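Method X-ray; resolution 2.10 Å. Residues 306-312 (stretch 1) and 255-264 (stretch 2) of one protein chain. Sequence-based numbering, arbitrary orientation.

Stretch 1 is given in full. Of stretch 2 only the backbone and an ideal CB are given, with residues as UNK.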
ATOM      1  N   LEU A 306      18.096 -23.520  -4.998  1.00 26.53           N
ATOM      2  CA  LEU A 306      18.996 -23.981  -3.941  1.00 29.52           C
ATOM      3  C   LEU A 306      18.892 -23.078  -2.719  1.00 30.46           C
ATOM      4  O   LEU A 306      18.762 -23.555  -1.590  1.00 37.36           O
ATOM      5  CB  LEU A 306      20.447 -23.970  -4.438  1.00 36.90           C
ATOM      6  CG  LEU A 306      20.686 -24.877  -5.650  1.00 57.44           C
ATOM      7  CD1 LEU A 306      22.086 -24.698  -6.243  1.00 60.93           C
ATOM      8  CD2 LEU A 306      20.430 -26.347  -5.289  1.00 64.64           C
ATOM      9  N   ILE A 307      18.938 -21.769  -2.955  1.00 30.15           N
ATOM     10  CA  ILE A 307      18.915 -20.812  -1.857  1.00 31.89           C
ATOM     11  C   ILE A 307      17.614 -20.971  -1.080  1.00 34.30           C
ATOM     12  O   ILE A 307      17.607 -21.040   0.143  1.00 33.30           O
ATOM     13  CB  ILE A 307      19.113 -19.361  -2.353  1.00 28.98           C
ATOM     14  CG1 ILE A 307      20.584 -19.153  -2.752  1.00 26.30           C
ATOM     15  CG2 ILE A 307      18.716 -18.356  -1.261  1.00 28.21           C
ATOM     16  CD1 ILE A 307      20.839 -17.905  -3.630  1.00 24.81           C
ATOM     17  N   ILE A 308      16.515 -21.067  -1.810  1.00 29.07           N
ATOM     18  CA  ILE A 308      15.220 -21.234  -1.195  1.00 33.68           C
ATOM     19  C   ILE A 308      15.160 -22.503  -0.318  1.00 33.98           C
ATOM     20  O   ILE A 308      14.708 -22.438   0.819  1.00 32.50           O
ATOM     21  CB  ILE A 308      14.087 -21.209  -2.261  1.00 36.39           C
ATOM     22  CG1 ILE A 308      13.876 -19.771  -2.740  1.00 34.71           C
ATOM     23  CG2 ILE A 308      12.790 -21.795  -1.697  1.00 32.52           C
ATOM     24  CD1 ILE A 308      13.202 -19.661  -4.082  1.00 29.31           C
ATOM     25  N   GLU A 309      15.623 -23.638  -0.836  1.00 30.24           N
ATOM     26  CA  GLU A 309      15.607 -24.870  -0.060  1.00 33.80           C
ATOM     27  C   GLU A 309      16.536 -24.776   1.163  1.00 39.17           C
ATOM     28  O   GLU A 309      16.170 -25.194   2.251  1.00 40.95           O
ATOM     29  CB  GLU A 309      15.946 -26.085  -0.939  1.00 35.13           C
ATOM     30  CG  GLU A 309      16.101 -27.408  -0.165  1.00 39.54           C
ATOM     31  CD  GLU A 309      14.836 -27.838   0.573  1.00 48.49           C
ATOM     32  OE1 GLU A 309      13.771 -27.224   0.361  1.00 49.27           O
ATOM     33  OE2 GLU A 309      14.902 -28.802   1.365  1.00 53.13           O
ATOM     34  N   GLN A 310      17.729 -24.212   0.985  1.00 35.38           N
ATOM     35  CA  GLN A 310      18.608 -23.944   2.120  1.00 43.30           C
ATOM     36  C   GLN A 310      17.875 -23.171   3.213  1.00 45.11           C
ATOM     37  O   GLN A 310      18.025 -23.461   4.405  1.00 40.87           O
ATOM     38  CB  GLN A 310      19.839 -23.145   1.677  1.00 45.69           C
ATOM     39  CG  GLN A 310      20.866 -23.954   0.912  1.00 42.76           C
ATOM     40  CD  GLN A 310      21.990 -23.088   0.354  1.00 50.70           C
ATOM     41  OE1 GLN A 310      21.883 -21.868   0.317  1.00 47.55           O
ATOM     42  NE2 GLN A 310      23.070 -23.723  -0.081  1.00 55.54           N
ATOM     43  N   LEU A 311      17.078 -22.185   2.818  1.00 40.04           N
ATOM     44  CA  LEU A 311      16.355 -21.398   3.813  1.00 33.21           C
ATOM     45  C   LEU A 311      15.229 -22.168   4.497  1.00 35.29           C
ATOM     46  O   LEU A 311      14.965 -21.943   5.669  1.00 37.53           O
ATOM     47  CB  LEU A 311      15.844 -20.079   3.235  1.00 38.73           C
ATOM     48  CG  LEU A 311      16.942 -19.054   2.923  1.00 36.58           C
ATOM     49  CD1 LEU A 311      16.442 -17.997   1.923  1.00 30.45           C
ATOM     50  CD2 LEU A 311      17.468 -18.401   4.204  1.00 33.05           C
ATOM     51  N   ALA A 312      14.569 -23.074   3.777  1.00 40.14           N
ATOM     52  CA  ALA A 312      13.518 -23.891   4.390  1.00 44.33           C
ATOM     53  C   ALA A 312      14.138 -24.836   5.406  1.00 48.56           C
ATOM     54  O   ALA A 312      13.587 -25.057   6.485  1.00 49.32           O
ATOM     55  CB  ALA A 312      12.743 -24.687   3.331  1.00 37.04           C
ATOM     56  N   UNK A 255      14.460 -12.733   4.538  1.00 30.70           N
ATOM     57  CA  UNK A 255      15.367 -13.135   3.484  1.00 40.06           C
ATOM     58  C   UNK A 255      14.624 -14.142   2.605  1.00 41.88           C
ATOM     59  O   UNK A 255      14.571 -14.006   1.388  1.00 34.49           O
ATOM     60  CB  UNK A 255      16.660 -13.723   4.051  1.00 40.06           C
ATOM     61  N   UNK A 256      14.006 -15.124   3.247  1.00 34.32           N
ATOM     62  CA  UNK A 256      13.217 -16.127   2.543  1.00 40.54           C
ATOM     63  C   UNK A 256      12.116 -15.498   1.677  1.00 38.57           C
ATOM     64  O   UNK A 256      11.963 -15.853   0.513  1.00 31.98           O
ATOM     65  CB  UNK A 256      12.596 -17.097   3.551  1.00 40.54           C
ATOM     66  N   UNK A 257      11.344 -14.570   2.240  1.00 31.54           N
ATOM     67  CA  UNK A 257      10.290 -13.903   1.477  1.00 28.78           C
ATOM     68  C   UNK A 257      10.833 -13.188   0.221  1.00 28.48           C
ATOM     69  O   UNK A 257      10.175 -13.135  -0.818  1.00 33.45           O
ATOM     70  CB  UNK A 257       9.567 -12.896   2.374  1.00 28.78           C
ATOM     71  N   UNK A 258      12.010 -12.589   0.336  1.00 28.80           N
ATOM     72  CA  UNK A 258      12.578 -11.868  -0.791  1.00 23.12           C
ATOM     73  C   UNK A 258      13.069 -12.830  -1.865  1.00 27.98           C
ATOM     74  O   UNK A 258      12.886 -12.580  -3.060  1.00 31.18           O
ATOM     75  CB  UNK A 258      13.723 -10.967  -0.324  1.00 23.12           C
ATOM     76  N   UNK A 259      13.680 -13.930  -1.447  1.00 26.54           N
ATOM     77  CA  UNK A 259      14.183 -14.898  -2.420  1.00 27.25           C
ATOM     78  C   UNK A 259      13.047 -15.587  -3.147  1.00 27.48           C
ATOM     79  O   UNK A 259      13.130 -15.811  -4.340  1.00 26.11           O
ATOM     80  CB  UNK A 259      15.069 -15.939  -1.733  1.00 27.25           C
ATOM     81  N   UNK A 260      11.969 -15.899  -2.431  1.00 25.86           N
ATOM     82  CA  UNK A 260      10.774 -16.419  -3.090  1.00 25.63           C
ATOM     83  C   UNK A 260      10.224 -15.417  -4.096  1.00 27.20           C
ATOM     84  O   UNK A 260       9.849 -15.791  -5.198  1.00 28.29           O
ATOM     85  CB  UNK A 260       9.702 -16.767  -2.055  1.00 25.63           C
ATOM     86  N   UNK A 261      10.181 -14.143  -3.715  1.00 26.49           N
ATOM     87  CA  UNK A 261       9.745 -13.093  -4.629  1.00 28.48           C
ATOM     88  C   UNK A 261      10.619 -12.992  -5.877  1.00 26.51           C
ATOM     89  O   UNK A 261      10.111 -12.805  -6.984  1.00 26.78           O
ATOM     90  CB  UNK A 261       9.734 -11.747  -3.901  1.00 28.48           C
ATOM     91  N   UNK A 262      11.936 -13.071  -5.699  1.00 22.36           N
ATOM     92  CA  UNK A 262      12.840 -12.993  -6.847  1.00 26.83           C
ATOM     93  C   UNK A 262      12.581 -14.150  -7.815  1.00 24.29           C
ATOM     94  O   UNK A 262      12.453 -13.959  -9.026  1.00 30.97           O
ATOM     95  CB  UNK A 262      14.298 -13.006  -6.382  1.00 26.83           C
ATOM     96  N   UNK A 263      12.465 -15.354  -7.274  1.00 25.89           N
ATOM     97  CA  UNK A 263      12.194 -16.526  -8.118  1.00 22.12           C
ATOM     98  C   UNK A 263      10.883 -16.356  -8.908  1.00 28.83           C
ATOM     99  O   UNK A 263      10.850 -16.572 -10.111  1.00 26.19           O
ATOM    100  CB  UNK A 263      12.126 -17.789  -7.258  1.00 22.12           C
ATOM    101  N   UNK A 264       9.804 -15.959  -8.231  1.00 22.89           N
ATOM    102  CA  UNK A 264       8.520 -15.723  -8.911  1.00 24.02           C
ATOM    103  C   UNK A 264       8.615 -14.653 -10.011  1.00 36.04           C
ATOM    104  O   UNK A 264       8.130 -14.825 -11.132  1.00 31.84           O
ATOM    105  CB  UNK A 264       7.464 -15.306  -7.886  1.00 24.02           C
TER

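The two segments are helices packed nearly antiparallel, at 153° between their N-to-C directions and with axes 9.7 Å apart at closest approach. Stretch 1 offers an aliphatic surface made by Ile 307, Ile 308 and Leu 311, so apolar side chains are expected wherever stretch 2 faces it.

At position 255 the CA-to-CB bond points toward stretch 1, and the ideal CB lies 4.7 Å from Leu 311 CD2. A branched or medium-sized apolar residue would suit the gap. The residue is Ile 255, whose CG2 packs 3.9 Å from Leu 311 CD1.

Position 256 points sideways, with its ideal CB 4.3 Å from Leu 311 CD1 and its CA nearer still. The nearby carbonyl of Ile 308 has its Ala 312 amide partner but can accept again, so a small apolar or small polar residue is plausible. It is Ser 256; a water donates to Ile 308 O at 2.7 Å and also hydrogen-bonds Ser 256 OG at 3.1 Å, bridging helices that share no direct hydrogen bond. Leu 311 CD1 rests 3.8 Å from Ser 256 CA.

Positions 257 and 258 meet nothing of stretch 1, which leaves their choice open; they are Asn 257 and Gln 258, the latter's amide bonded elsewhere in the structure.

At position 259 the ideal CB points toward stretch 1, 4.1 Å from Ile 308 CG1 and 4.4 Å from both Ile 307 CG2 and Leu 311 CD1. Leucine, methionine or an aromatic residue could exploit this setting. Phe 259, with chi1 at -88°, presents a ring face to Ile 307: CG2 sits 3.5 Å from the centroid of the Phe 259 ring, only 8° off its normal, a CH-pi contact. Leu 311 CD1 approaches Phe 259 CD2 obliquely at 3.9 Å.

At 260 the bond points sideways, and the ideal CB is 5.0 Å from Ile 308 CD1. A long side chain could lay its aliphatic part beside the isoleucine. Arg 260 does so, its CG 4.4 Å from Ile 308 CG1.

Position 261 points away and constrains nothing here; it is Leu 261. Position 262 points toward stretch 1 but beyond its reach, so many residues would fit; Ile 262 makes no contact with stretch 1.

At 263 the ideal CB points toward stretch 1, 3.8 Å from Ile 308 CD1, favouring an apolar residue. Leu 263 brings CD2 within 3.7 Å of Ile 308 CD1. Position 264, out of reach, is Gln 264.

Stretch 2 (255-264) ISNQFRLILQ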
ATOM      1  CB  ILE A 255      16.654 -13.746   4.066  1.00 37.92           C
ATOM      2  CG1 ILE A 255      17.459 -12.662   4.789  1.00 40.07           C
ATOM      3  CG2 ILE A 255      17.498 -14.400   2.959  1.00 31.97           C
ATOM      4  CD1 ILE A 255      18.605 -13.205   5.658  1.00 39.61           C
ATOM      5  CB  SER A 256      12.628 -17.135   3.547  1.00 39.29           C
ATOM      6  OG  SER A 256      11.904 -18.150   2.876  1.00 59.96           O
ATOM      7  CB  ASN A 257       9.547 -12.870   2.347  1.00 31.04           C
ATOM      8  CG  ASN A 257       8.845 -13.493   3.553  1.00 50.25           C
ATOM      9  OD1 ASN A 257       8.459 -14.664   3.542  1.00 47.49           O
ATOM     10  ND2 ASN A 257       8.670 -12.695   4.604  1.00 62.09           N
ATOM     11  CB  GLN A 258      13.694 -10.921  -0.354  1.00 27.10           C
ATOM     12  CG  GLN A 258      14.330 -10.106  -1.503  1.00 32.02           C
ATOM     13  CD  GLN A 258      13.372  -9.128  -2.194  1.00 38.06           C
ATOM     14  OE1 GLN A 258      12.228  -8.942  -1.771  1.00 37.85           O
ATOM     15  NE2 GLN A 258      13.849  -8.495  -3.266  1.00 34.86           N
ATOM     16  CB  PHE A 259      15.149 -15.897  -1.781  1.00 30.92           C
ATOM     17  CG  PHE A 259      16.570 -15.416  -1.778  1.00 33.43           C
ATOM     18  CD1 PHE A 259      17.254 -15.244  -2.973  1.00 34.85           C
ATOM     19  CD2 PHE A 259      17.211 -15.107  -0.599  1.00 30.16           C
ATOM     20  CE1 PHE A 259      18.569 -14.770  -2.989  1.00 32.94           C
ATOM     21  CE2 PHE A 259      18.536 -14.647  -0.605  1.00 33.39           C
ATOM     22  CZ  PHE A 259      19.207 -14.472  -1.808  1.00 32.31           C
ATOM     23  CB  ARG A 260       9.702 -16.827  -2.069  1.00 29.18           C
ATOM     24  CG  ARG A 260      10.039 -18.157  -1.353  1.00 50.40           C
ATOM     25  CD  ARG A 260       8.845 -18.722  -0.581  1.00 53.43           C
ATOM     26  NE  ARG A 260       8.390 -17.780   0.429  1.00 67.91           N
ATOM     27  CZ  ARG A 260       8.652 -17.901   1.723  1.00 73.77           C
ATOM     28  NH1 ARG A 260       9.342 -18.948   2.165  1.00 80.23           N
ATOM     29  NH2 ARG A 260       8.210 -16.987   2.572  1.00 64.76           N
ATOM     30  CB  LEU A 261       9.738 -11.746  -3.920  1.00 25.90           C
ATOM     31  CG  LEU A 261       9.235 -10.572  -4.756  1.00 28.14           C
ATOM     32  CD1 LEU A 261       7.843 -10.814  -5.327  1.00 29.62           C
ATOM     33  CD2 LEU A 261       9.287  -9.286  -3.918  1.00 31.01           C
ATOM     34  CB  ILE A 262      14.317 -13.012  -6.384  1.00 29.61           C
ATOM     35  CG1 ILE A 262      14.637 -11.708  -5.647  1.00 29.95           C
ATOM     36  CG2 ILE A 262      15.257 -13.154  -7.571  1.00 23.23           C
ATOM     37  CD1 ILE A 262      15.853 -11.819  -4.769  1.00 28.90           C
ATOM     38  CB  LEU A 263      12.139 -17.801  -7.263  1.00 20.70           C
ATOM     39  CG  LEU A 263      11.900 -19.084  -8.080  1.00 24.97           C
ATOM     40  CD1 LEU A 263      13.199 -19.521  -8.762  1.00 25.37           C
ATOM     41  CD2 LEU A 263      11.365 -20.165  -7.216  1.00 22.08           C
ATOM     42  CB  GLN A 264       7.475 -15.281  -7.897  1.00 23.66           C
ATOM     43  CG  GLN A 264       6.970 -16.394  -6.989  1.00 28.39           C
ATOM     44  CD  GLN A 264       6.179 -15.833  -5.830  1.00 34.83           C
ATOM     45  OE1 GLN A 264       6.580 -14.848  -5.212  1.00 34.63           O
ATOM     46  NE2 GLN A 264       5.051 -16.450  -5.534  1.00 34.84           N
TER
HETATM   47  O   HOH W   1      12.533 -20.991   1.675  1.00 38.69           O
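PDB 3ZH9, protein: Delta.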